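Long-range contacts in UDP-glucose 6-dehydrogenase (PDB 3VTF), which probably catalyses the NAD-dependent, two-step oxidation of UDP-glucose to UDP-glucuronate in nucleotide-sugar biosynthesis: residues A[236-241]-A[272-277]; A[319-324]-A[403-408]; A[412-417]-A[428-433]. All blocks are in the same frame, centred on the assembly; numbering follows the deposited sequence.

Overall arrangement
Three contacts succeed one another along the chain, none enclosing or crossing another. In contact 1 the loop at 272-277 returns to helix 221-251, closing a mostly helical excursion through helix 256-264 and forming part of the UDP-glucose pocket. Contact 2 spans more sequence: from helix 304-328 the chain builds the first half of the C-terminal sheet before strand 403-406 packs back on that helix. Contact 3 is the shortest closure, joining two loops on either side of strand 422-425 in sequence. Contacts 2 and 3 touch where Thr408 meets Tyr413 and Ile406 meets Val429 and Ala432, whereas contact 1 touches neither, its centre about 18 Å from that of contact 2.

Contact 1 (A[236-241]-A[272-277]). With UPG (uridine-5'-diphosphate-glucose), chain B.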
loop_
_atom_site.group_PDB
_atom_site.type_symbol
_atom_site.label_atom_id
_atom_site.label_comp_id
_atom_site.label_asym_id
_atom_site.label_seq_id
_atom_site.Cartn_x
_atom_site.Cartn_y
_atom_site.Cartn_z
ATOM N N ALA A 236 4.654 -1.102 6.945
ATOM C CA ALA A 236 3.927 -1.699 8.062
ATOM C C ALA A 236 2.438 -1.832 7.732
ATOM O O ALA A 236 1.799 -2.838 8.088
ATOM C CB ALA A 236 4.163 -0.840 9.351
ATOM N N LEU A 237 1.900 -0.833 7.010
ATOM C CA LEU A 237 0.512 -0.808 6.600
ATOM C C LEU A 237 0.236 -1.963 5.625
ATOM O O LEU A 237 -0.855 -2.588 5.689
ATOM C CB LEU A 237 0.159 0.562 5.943
ATOM C CG LEU A 237 -1.138 0.808 5.217
ATOM C CD1 LEU A 237 -1.437 2.287 4.858
ATOM C CD2 LEU A 237 -1.016 0.146 3.864
ATOM N N LYS A 238 1.149 -2.211 4.672
ATOM C CA LYS A 238 0.913 -3.378 3.769
ATOM C C LYS A 238 0.819 -4.620 4.547
ATOM O O LYS A 238 -0.009 -5.470 4.169
ATOM C CB LYS A 238 2.017 -3.560 2.699
ATOM C CG LYS A 238 2.230 -2.264 1.896
ATOM C CD LYS A 238 2.965 -2.348 0.506
ATOM C CE LYS A 238 2.714 -3.629 -0.317
ATOM N NZ LYS A 238 3.406 -3.580 -1.697
ATOM N N ILE A 239 1.729 -4.820 5.522
ATOM C CA ILE A 239 1.724 -6.036 6.331
ATOM C C ILE A 239 0.367 -6.163 7.110
ATOM O O ILE A 239 -0.268 -7.238 7.131
ATOM C CB ILE A 239 2.906 -6.015 7.314
ATOM C CG1 ILE A 239 4.239 -6.051 6.514
ATOM C CG2 ILE A 239 2.912 -7.230 8.217
ATOM C CD1 ILE A 239 5.460 -5.784 7.380
ATOM N N SER A 240 -0.047 -5.080 7.755
ATOM C CA SER A 240 -1.284 -5.114 8.566
ATOM C C SER A 240 -2.527 -5.250 7.697
ATOM O O SER A 240 -3.523 -5.901 8.104
ATOM C CB SER A 240 -1.364 -3.805 9.430
ATOM O OG SER A 240 -0.460 -3.945 10.459
ATOM N N PHE A 241 -2.511 -4.611 6.528
ATOM C CA PHE A 241 -3.567 -4.821 5.583
ATOM C C PHE A 241 -3.649 -6.314 5.180
ATOM O O PHE A 241 -4.755 -6.883 5.082
ATOM C CB PHE A 241 -3.490 -3.928 4.385
ATOM C CG PHE A 241 -4.628 -4.079 3.452
ATOM C CD1 PHE A 241 -5.888 -3.627 3.817
ATOM C CD2 PHE A 241 -4.483 -4.727 2.260
ATOM C CE1 PHE A 241 -7.002 -3.720 2.965
ATOM C CE2 PHE A 241 -5.546 -4.837 1.371
ATOM C CZ PHE A 241 -6.825 -4.328 1.691
ATOM N N HIS A 272 5.500 -6.879 -3.080
ATOM C CA HIS A 272 6.133 -7.289 -1.837
ATOM C C HIS A 272 5.471 -6.708 -0.589
ATOM O O HIS A 272 4.834 -5.623 -0.656
ATOM C CB HIS A 272 7.555 -6.721 -1.894
ATOM C CG HIS A 272 8.312 -7.092 -3.142
ATOM N ND1 HIS A 272 8.758 -8.345 -3.359
ATOM C CD2 HIS A 272 8.733 -6.326 -4.229
ATOM C CE1 HIS A 272 9.446 -8.381 -4.524
ATOM N NE2 HIS A 272 9.441 -7.139 -5.039
ATOM N N TYR A 273 5.760 -7.345 0.524
ATOM C CA TYR A 273 5.366 -6.941 1.916
ATOM C C TYR A 273 3.888 -7.183 2.159
ATOM O O TYR A 273 3.303 -6.551 3.033
ATOM C CB TYR A 273 5.821 -5.479 2.287
ATOM C CG TYR A 273 7.190 -5.513 2.899
ATOM C CD1 TYR A 273 7.424 -4.995 4.173
ATOM C CD2 TYR A 273 8.235 -6.150 2.244
ATOM C CE1 TYR A 273 8.708 -5.053 4.735
ATOM C CE2 TYR A 273 9.482 -6.283 2.820
ATOM C CZ TYR A 273 9.711 -5.730 4.044
ATOM O OH TYR A 273 10.982 -5.766 4.504
ATOM N N PHE A 274 3.299 -8.143 1.405
ATOM C CA PHE A 274 1.958 -8.625 1.808
ATOM C C PHE A 274 2.105 -9.995 2.491
ATOM O O PHE A 274 1.195 -10.817 2.402
ATOM C CB PHE A 274 1.047 -8.776 0.569
ATOM C CG PHE A 274 0.597 -7.500 -0.031
ATOM C CD1 PHE A 274 -0.081 -6.504 0.781
ATOM C CD2 PHE A 274 0.706 -7.276 -1.378
ATOM C CE1 PHE A 274 -0.583 -5.363 0.252
ATOM C CE2 PHE A 274 0.201 -6.107 -1.914
ATOM C CZ PHE A 274 -0.482 -5.164 -1.135
ATOM N N GLY A 275 3.170 -10.198 3.264
ATOM C CA GLY A 275 3.334 -11.451 3.964
ATOM C C GLY A 275 2.558 -11.474 5.280
ATOM O O GLY A 275 3.095 -11.146 6.362
ATOM N N ALA A 276 1.308 -11.922 5.182
ATOM C CA ALA A 276 0.431 -12.008 6.336
ATOM C C ALA A 276 1.085 -12.963 7.325
ATOM O O ALA A 276 1.895 -13.806 6.954
ATOM C CB ALA A 276 -0.897 -12.592 5.860
ATOM N N GLY A 277 0.762 -12.816 8.594
ATOM C CA GLY A 277 1.289 -13.702 9.651
ATOM C C GLY A 277 1.282 -13.000 10.990
ATOM O O GLY A 277 0.329 -12.287 11.310
HETATM N N1 UPG B . 7.434 -8.762 7.795
HETATM C C2 UPG B . 6.135 -9.346 7.704
HETATM N N3 UPG B . 5.596 -9.537 6.498
HETATM C C4 UPG B . 6.262 -9.102 5.362
HETATM C C5 UPG B . 7.559 -8.482 5.409
HETATM C C6 UPG B . 8.098 -8.291 6.698
HETATM O O2 UPG B . 5.493 -9.717 8.737
HETATM O O4 UPG B . 5.684 -9.256 4.234
HETATM C C1C UPG B . 7.934 -8.568 9.176
HETATM C C2C UPG B . 9.306 -9.197 9.321
HETATM O O2C UPG B . 9.236 -10.559 9.734
HETATM C C3C UPG B . 9.951 -8.319 10.415
HETATM C C4C UPG B . 9.342 -6.935 10.192
HETATM O O4C UPG B . 8.224 -7.157 9.304
HETATM O O3C UPG B . 9.459 -8.743 11.715
HETATM C C5C UPG B . 10.311 -5.935 9.516
HETATM O O5C UPG B . 10.986 -6.633 8.463
HETATM P PA UPG B . 12.142 -5.821 7.541
HETATM O O1A UPG B . 11.483 -4.640 6.756
HETATM O O2A UPG B . 13.034 -6.886 6.854
HETATM O O3A UPG B . 13.129 -5.386 8.737
HETATM P PB UPG B . 13.988 -4.016 9.013
HETATM O O1B UPG B . 15.446 -4.399 9.024
HETATM O O2B UPG B . 13.300 -3.685 10.361
HETATM O O3B UPG B . 13.832 -2.968 7.821
HETATM C "C1'" UPG B . 12.890 -1.856 7.923
HETATM C "C2'" UPG B . 12.651 -1.351 6.517
HETATM C "C3'" UPG B . 13.942 -0.645 6.035
HETATM C "C4'" UPG B . 14.270 0.474 7.052
HETATM C "C5'" UPG B . 14.615 -0.216 8.432
HETATM C "C6'" UPG B . 14.930 0.728 9.614
HETATM O "O2'" UPG B . 12.482 -2.648 5.821
HETATM O "O3'" UPG B . 13.668 -0.112 4.755
HETATM O "O4'" UPG B . 15.475 1.121 6.589
HETATM O "O5'" UPG B . 13.345 -0.825 8.800
HETATM O "O6'" UPG B . 14.224 1.981 9.441
#
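Lys238 reaches from helix 221-251 to the loop at 272-277 and ends on a backbone carbonyl: NZ lies 2.7 Å from His272 O, in the carbonyl plane and at a C=O...N angle of 160°. The side chain leaves the helix with CG anti to the carbonyl carbon (chi1 -54°) and bends at chi3, a course that carries its last methylene over one face of the Phe274 ring, offset toward the rim. CE is 3.8 Å from the ring centroid in a CH-pi contact, and NZ adds a cation-pi contact over the same face. The ammonium group also bonds Gly270 O of its own chain and Arg268 O of the second subunit, so three carbonyls grip a buried charge at the dimer interface. Phe274 stacks on Phe260 and meets Phe234 of the second subunit edge-to-face.

One residue along the helix, Ile239 serves the ligand. Its CG1 branch, anti to the carbonyl carbon, extends CD1 to 3.8 Å from Tyr273 CD1 and 3.6 Å from uracil N1 of UDP-glucose. The uracil lies over one face of the Tyr273 ring, its C5 above the centre, while the hydroxyl at the ring's edge donates to the alpha-phosphate (Tyr273 OH to O1A, 2.6 Å). A single side chain thus supports the base and binds the diphosphate. Gly275 reads the base through its backbone: its N donates to O4 at 2.9 Å, and its O accepts from N3 along a nearly straight bond of 171°. Centred on this glycine is an inverse gamma turn. The whole exemplifies a uracil-recognition site, here the nucleotide end of the UDP-glucose pocket, formed where this loop is anchored on the long central-domain helix.

Contact 2 (A[319-324]-A[403-408]); sequences YAVQLL and GVIIAT
Ile405 holds CG1 anti to its carbonyl carbon (chi1 -70°) with CD1 extended beyond it, while Leu324 swings CG anti to the backbone nitrogen (chi1 -172°); together these torsions bring the two branched ends into contact. The setting is a helix packed on the parallel sheet of the Rossmann-like UDP-binding domain. The 319-324 segment of helix 304-328 runs nearly antiparallel to strand 403-406, at 159°, with axes 9.4 Å apart, and no hydrogen bond crosses between them.

Ile405 CD1 acts as the hub. Val321 approaches it with CG2, at 4.1 Å, and Leu324 does so with CD2. The carbonyl oxygen of Ala320, which bonds Leu324 N within the helix, also lies against the Ile405 CD1 methyl. Helix 354-364 adds to the surroundings, Val358 touching both Val321 and Ile405. The two branches of Leu324 divide their work: CD2 goes to the isoleucine and CD1 to the backbone of Gly403. Strand 403-406 lies between strands 335-339 and 422-425, and Leu324 also touches Val336, Val422 and Val424 of those neighbours. At the glycine, where no side chain intervenes, Leu324 CD1 comes to 4.0 Å from Gly403 CA.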
loop_
_atom_site.group_PDB
_atom_site.type_symbol
_atom_site.label_atom_id
_atom_site.label_comp_id
_atom_site.label_asym_id
_atom_site.label_seq_id
_atom_site.Cartn_x
_atom_site.Cartn_y
_atom_site.Cartn_z
ATOM N N TYR A 319 -3.827 -13.489 18.799
ATOM C CA TYR A 319 -4.688 -14.402 18.079
ATOM C C TYR A 319 -4.057 -15.784 17.880
ATOM O O TYR A 319 -4.776 -16.813 17.913
ATOM C CB TYR A 319 -5.114 -13.774 16.735
ATOM C CG TYR A 319 -6.065 -14.540 15.892
ATOM C CD1 TYR A 319 -7.371 -14.848 16.379
ATOM C CD2 TYR A 319 -5.716 -14.959 14.551
ATOM C CE1 TYR A 319 -8.277 -15.535 15.581
ATOM C CE2 TYR A 319 -6.652 -15.616 13.760
ATOM C CZ TYR A 319 -7.900 -15.933 14.283
ATOM O OH TYR A 319 -8.772 -16.626 13.472
ATOM N N ALA A 320 -2.740 -15.799 17.622
ATOM C CA ALA A 320 -2.015 -17.049 17.345
ATOM C C ALA A 320 -2.103 -17.932 18.630
ATOM O O ALA A 320 -2.327 -19.134 18.540
ATOM C CB ALA A 320 -0.503 -16.754 17.001
ATOM N N VAL A 321 -1.885 -17.312 19.794
ATOM C CA VAL A 321 -1.945 -18.018 21.056
ATOM C C VAL A 321 -3.420 -18.482 21.328
ATOM O O VAL A 321 -3.640 -19.616 21.738
ATOM C CB VAL A 321 -1.385 -17.111 22.191
ATOM C CG1 VAL A 321 -1.724 -17.654 23.662
ATOM C CG2 VAL A 321 0.107 -16.898 21.949
ATOM N N GLN A 322 -4.423 -17.652 20.993
ATOM C CA GLN A 322 -5.801 -18.064 21.129
ATOM C C GLN A 322 -6.146 -19.295 20.273
ATOM O O GLN A 322 -6.893 -20.224 20.739
ATOM C CB GLN A 322 -6.773 -16.930 20.793
ATOM C CG GLN A 322 -6.711 -15.742 21.756
ATOM C CD GLN A 322 -7.555 -14.568 21.261
ATOM O OE1 GLN A 322 -8.398 -14.729 20.358
ATOM N NE2 GLN A 322 -7.332 -13.381 21.849
ATOM N N LEU A 323 -5.616 -19.339 19.044
ATOM C CA LEU A 323 -5.833 -20.517 18.193
ATOM C C LEU A 323 -5.231 -21.763 18.844
ATOM O O LEU A 323 -5.878 -22.827 18.841
ATOM C CB LEU A 323 -5.182 -20.320 16.801
ATOM C CG LEU A 323 -5.815 -19.249 15.905
ATOM C CD1 LEU A 323 -4.943 -18.954 14.711
ATOM C CD2 LEU A 323 -7.249 -19.710 15.506
ATOM N N LEU A 324 -3.993 -21.654 19.357
ATOM C CA LEU A 324 -3.332 -22.836 19.922
ATOM C C LEU A 324 -4.178 -23.360 21.147
ATOM O O LEU A 324 -4.448 -24.581 21.306
ATOM C CB LEU A 324 -1.872 -22.506 20.341
ATOM C CG LEU A 324 -1.158 -23.837 20.751
ATOM C CD1 LEU A 324 -1.119 -24.888 19.623
ATOM C CD2 LEU A 324 0.199 -23.532 21.313
ATOM N N GLY A 403 1.975 -28.878 20.980
ATOM C CA GLY A 403 1.590 -27.805 20.032
ATOM C C GLY A 403 2.763 -26.873 19.758
ATOM O O GLY A 403 3.721 -26.765 20.529
ATOM N N VAL A 404 2.765 -26.252 18.610
ATOM C CA VAL A 404 3.884 -25.397 18.266
ATOM C C VAL A 404 3.361 -24.137 17.488
ATOM O O VAL A 404 2.374 -24.171 16.750
ATOM C CB VAL A 404 4.991 -26.179 17.494
ATOM C CG1 VAL A 404 4.530 -26.485 16.086
ATOM C CG2 VAL A 404 6.250 -25.354 17.330
ATOM N N ILE A 405 4.054 -23.028 17.669
ATOM C CA ILE A 405 3.753 -21.822 16.891
ATOM C C ILE A 405 5.021 -21.488 16.185
ATOM O O ILE A 405 6.089 -21.372 16.849
ATOM C CB ILE A 405 3.345 -20.628 17.828
ATOM C CG1 ILE A 405 1.977 -20.890 18.456
ATOM C CG2 ILE A 405 3.310 -19.329 17.019
ATOM C CD1 ILE A 405 1.521 -19.955 19.619
ATOM N N ILE A 406 4.918 -21.361 14.873
ATOM C CA ILE A 406 6.024 -21.014 14.008
ATOM C C ILE A 406 6.054 -19.482 13.930
ATOM O O ILE A 406 5.114 -18.903 13.407
ATOM C CB ILE A 406 5.835 -21.587 12.599
ATOM C CG1 ILE A 406 5.659 -23.165 12.637
ATOM C CG2 ILE A 406 7.021 -21.169 11.685
ATOM C CD1 ILE A 406 5.479 -23.739 11.197
ATOM N N ALA A 407 7.129 -18.852 14.424
ATOM C CA ALA A 407 7.170 -17.391 14.545
ATOM C C ALA A 407 8.224 -16.718 13.673
ATOM O O ALA A 407 8.140 -15.516 13.429
ATOM C CB ALA A 407 7.347 -16.995 16.061
ATOM N N THR A 408 9.167 -17.481 13.089
ATOM C CA THR A 408 10.098 -16.923 12.115
ATOM C C THR A 408 10.383 -18.028 11.075
ATOM O O THR A 408 10.637 -19.145 11.433
ATOM C CB THR A 408 11.453 -16.628 12.776
ATOM O OG1 THR A 408 11.268 -15.882 13.978
ATOM C CG2 THR A 408 12.401 -15.831 11.823
#

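Contact 3 (A[412-417]-A[428-433])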
loop_
_atom_site.group_PDB
_atom_site.type_symbol
_atom_site.label_atom_id
_atom_site.label_comp_id
_atom_site.label_asym_id
_atom_site.label_seq_id
_atom_site.Cartn_x
_atom_site.Cartn_y
_atom_site.Cartn_z
ATOM N N GLN A 412 15.585 -23.562 7.408
ATOM C CA GLN A 412 15.626 -24.934 7.916
ATOM C C GLN A 412 14.284 -25.457 8.448
ATOM O O GLN A 412 14.094 -26.673 8.699
ATOM C CB GLN A 412 16.701 -25.102 8.986
ATOM C CG GLN A 412 16.426 -24.500 10.363
ATOM C CD GLN A 412 17.725 -24.388 11.189
ATOM O OE1 GLN A 412 18.674 -23.715 10.750
ATOM N NE2 GLN A 412 17.777 -25.026 12.366
ATOM N N TYR A 413 13.352 -24.563 8.718
ATOM C CA TYR A 413 12.041 -24.969 9.208
ATOM C C TYR A 413 11.176 -25.653 8.139
ATOM O O TYR A 413 10.278 -26.397 8.445
ATOM C CB TYR A 413 11.305 -23.826 9.916
ATOM C CG TYR A 413 11.951 -23.379 11.212
ATOM C CD1 TYR A 413 12.932 -24.132 11.823
ATOM C CD2 TYR A 413 11.573 -22.196 11.815
ATOM C CE1 TYR A 413 13.513 -23.727 12.996
ATOM C CE2 TYR A 413 12.150 -21.787 12.988
ATOM C CZ TYR A 413 13.116 -22.548 13.565
ATOM O OH TYR A 413 13.673 -22.130 14.723
ATOM N N GLU A 414 11.433 -25.336 6.886
ATOM C CA GLU A 414 10.667 -25.873 5.785
ATOM C C GLU A 414 10.837 -27.385 5.627
ATOM O O GLU A 414 10.020 -28.042 5.023
ATOM C CB GLU A 414 10.972 -25.118 4.501
ATOM C CG GLU A 414 10.116 -23.881 4.323
ATOM C CD GLU A 414 8.731 -24.186 3.784
ATOM O OE1 GLU A 414 8.254 -25.356 3.878
ATOM O OE2 GLU A 414 8.122 -23.249 3.245
ATOM N N GLY A 415 11.936 -27.907 6.134
ATOM C CA GLY A 415 12.250 -29.305 6.004
ATOM C C GLY A 415 11.965 -30.164 7.207
ATOM O O GLY A 415 12.408 -31.292 7.251
ATOM N N LEU A 416 11.273 -29.632 8.204
ATOM C CA LEU A 416 11.047 -30.405 9.396
ATOM C C LEU A 416 9.840 -31.395 9.266
ATOM O O LEU A 416 9.023 -31.268 8.328
ATOM C CB LEU A 416 10.817 -29.473 10.617
ATOM C CG LEU A 416 11.932 -28.484 11.031
ATOM C CD1 LEU A 416 11.447 -27.631 12.224
ATOM C CD2 LEU A 416 13.143 -29.334 11.478
ATOM N N ASP A 417 9.683 -32.266 10.265
ATOM C CA ASP A 417 8.609 -33.264 10.223
ATOM C C ASP A 417 7.560 -32.829 11.207
ATOM O O ASP A 417 7.717 -32.973 12.390
ATOM C CB ASP A 417 9.154 -34.657 10.580
ATOM C CG ASP A 417 8.079 -35.739 10.484
ATOM O OD1 ASP A 417 6.889 -35.416 10.192
ATOM O OD2 ASP A 417 8.381 -36.896 10.765
ATOM N N TYR A 428 3.683 -18.799 7.337
ATOM C CA TYR A 428 3.513 -19.523 6.078
ATOM C C TYR A 428 4.632 -20.473 5.696
ATOM O O TYR A 428 5.479 -20.140 4.902
ATOM C CB TYR A 428 3.232 -18.578 4.922
ATOM C CG TYR A 428 2.435 -19.183 3.807
ATOM C CD1 TYR A 428 1.065 -19.242 3.874
ATOM C CD2 TYR A 428 3.049 -19.673 2.675
ATOM C CE1 TYR A 428 0.321 -19.781 2.858
ATOM C CE2 TYR A 428 2.314 -20.225 1.652
ATOM C CZ TYR A 428 0.948 -20.281 1.751
ATOM O OH TYR A 428 0.195 -20.808 0.744
ATOM N N VAL A 429 4.666 -21.627 6.349
ATOM C CA VAL A 429 5.565 -22.700 5.963
ATOM C C VAL A 429 4.768 -23.858 5.343
ATOM O O VAL A 429 4.041 -24.537 6.033
ATOM C CB VAL A 429 6.360 -23.174 7.186
ATOM C CG1 VAL A 429 7.285 -24.314 6.833
ATOM C CG2 VAL A 429 7.132 -22.015 7.792
ATOM N N LYS A 430 4.947 -24.087 4.044
ATOM C CA LYS A 430 4.082 -25.003 3.250
ATOM C C LYS A 430 4.118 -26.437 3.806
ATOM O O LYS A 430 3.069 -27.089 3.955
ATOM C CB LYS A 430 4.504 -25.017 1.745
ATOM C CG LYS A 430 4.356 -23.684 0.991
ATOM C CD LYS A 430 3.852 -23.888 -0.431
ATOM C CE LYS A 430 3.208 -22.622 -1.002
ATOM N NZ LYS A 430 4.218 -21.604 -1.417
ATOM N N LYS A 431 5.307 -26.871 4.204
ATOM C CA LYS A 431 5.491 -28.210 4.794
ATOM C C LYS A 431 4.670 -28.474 6.049
ATOM O O LYS A 431 4.234 -29.648 6.272
ATOM C CB LYS A 431 6.954 -28.592 5.025
ATOM C CG LYS A 431 7.161 -30.093 4.607
ATOM C CD LYS A 431 8.472 -30.637 5.075
ATOM C CE LYS A 431 8.639 -32.152 4.924
ATOM N NZ LYS A 431 8.225 -32.667 6.231
ATOM N N ALA A 432 4.375 -27.437 6.827
ATOM C CA ALA A 432 3.663 -27.574 8.099
ATOM C C ALA A 432 2.214 -28.053 7.950
ATOM O O ALA A 432 1.612 -28.490 8.894
ATOM C CB ALA A 432 3.736 -26.297 8.921
ATOM N N ARG A 433 1.683 -27.962 6.747
ATOM C CA ARG A 433 0.330 -28.399 6.435
ATOM C C ARG A 433 0.142 -29.911 6.654
ATOM O O ARG A 433 -0.966 -30.396 6.743
ATOM C CB ARG A 433 -0.035 -28.030 5.015
ATOM C CG ARG A 433 -0.409 -26.590 4.836
ATOM C CD ARG A 433 -1.369 -26.377 3.700
ATOM N NE ARG A 433 -1.583 -24.959 3.480
ATOM C CZ ARG A 433 -2.620 -24.276 3.935
ATOM N NH1 ARG A 433 -2.716 -22.992 3.678
ATOM N NH2 ARG A 433 -3.559 -24.876 4.628
#
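Lys431 NZ is held by two partners, Leu416 O at 2.6 Å and the carboxylate of Glu434, which forms a salt bridge with it. Toward Leu416 the ammonium group stands above the carbonyl plane, 37° out of it. The lysine chain is extended until it bends at chi4 (-94°), and on the way its CD passes 3.0 Å from Glu414 O, a close approach of methylene to carbonyl.

The carboxylate of Glu414 provides a second link between the loops. Bent at chi2 (-81°), the side chain turns it to the start of the 3-10 turn at 430-433, where each oxygen accepts one weak bond: Lys431 N lies 3.3 Å from OE1 and Lys430 N 3.4 Å from OE2. These N-H groups at the start of the turn would tend to favour the charged carboxylate. Over one face of the carboxylate Val429 presents CG1, anti to the backbone nitrogen, 3.4 Å from Glu414 CD.

The two loops follow successive parallel strands of the Rossmann-like UDP-binding domain, 403-406 and 422-425. Segment 428-433 directly follows Arg427, which binds UDP-glucose. On one flank Tyr413 and Leu416 rest against helix 394-400 and Leu339 of strand 335-339; on another, Ala432 packs on Tyr438 of strand 437-440.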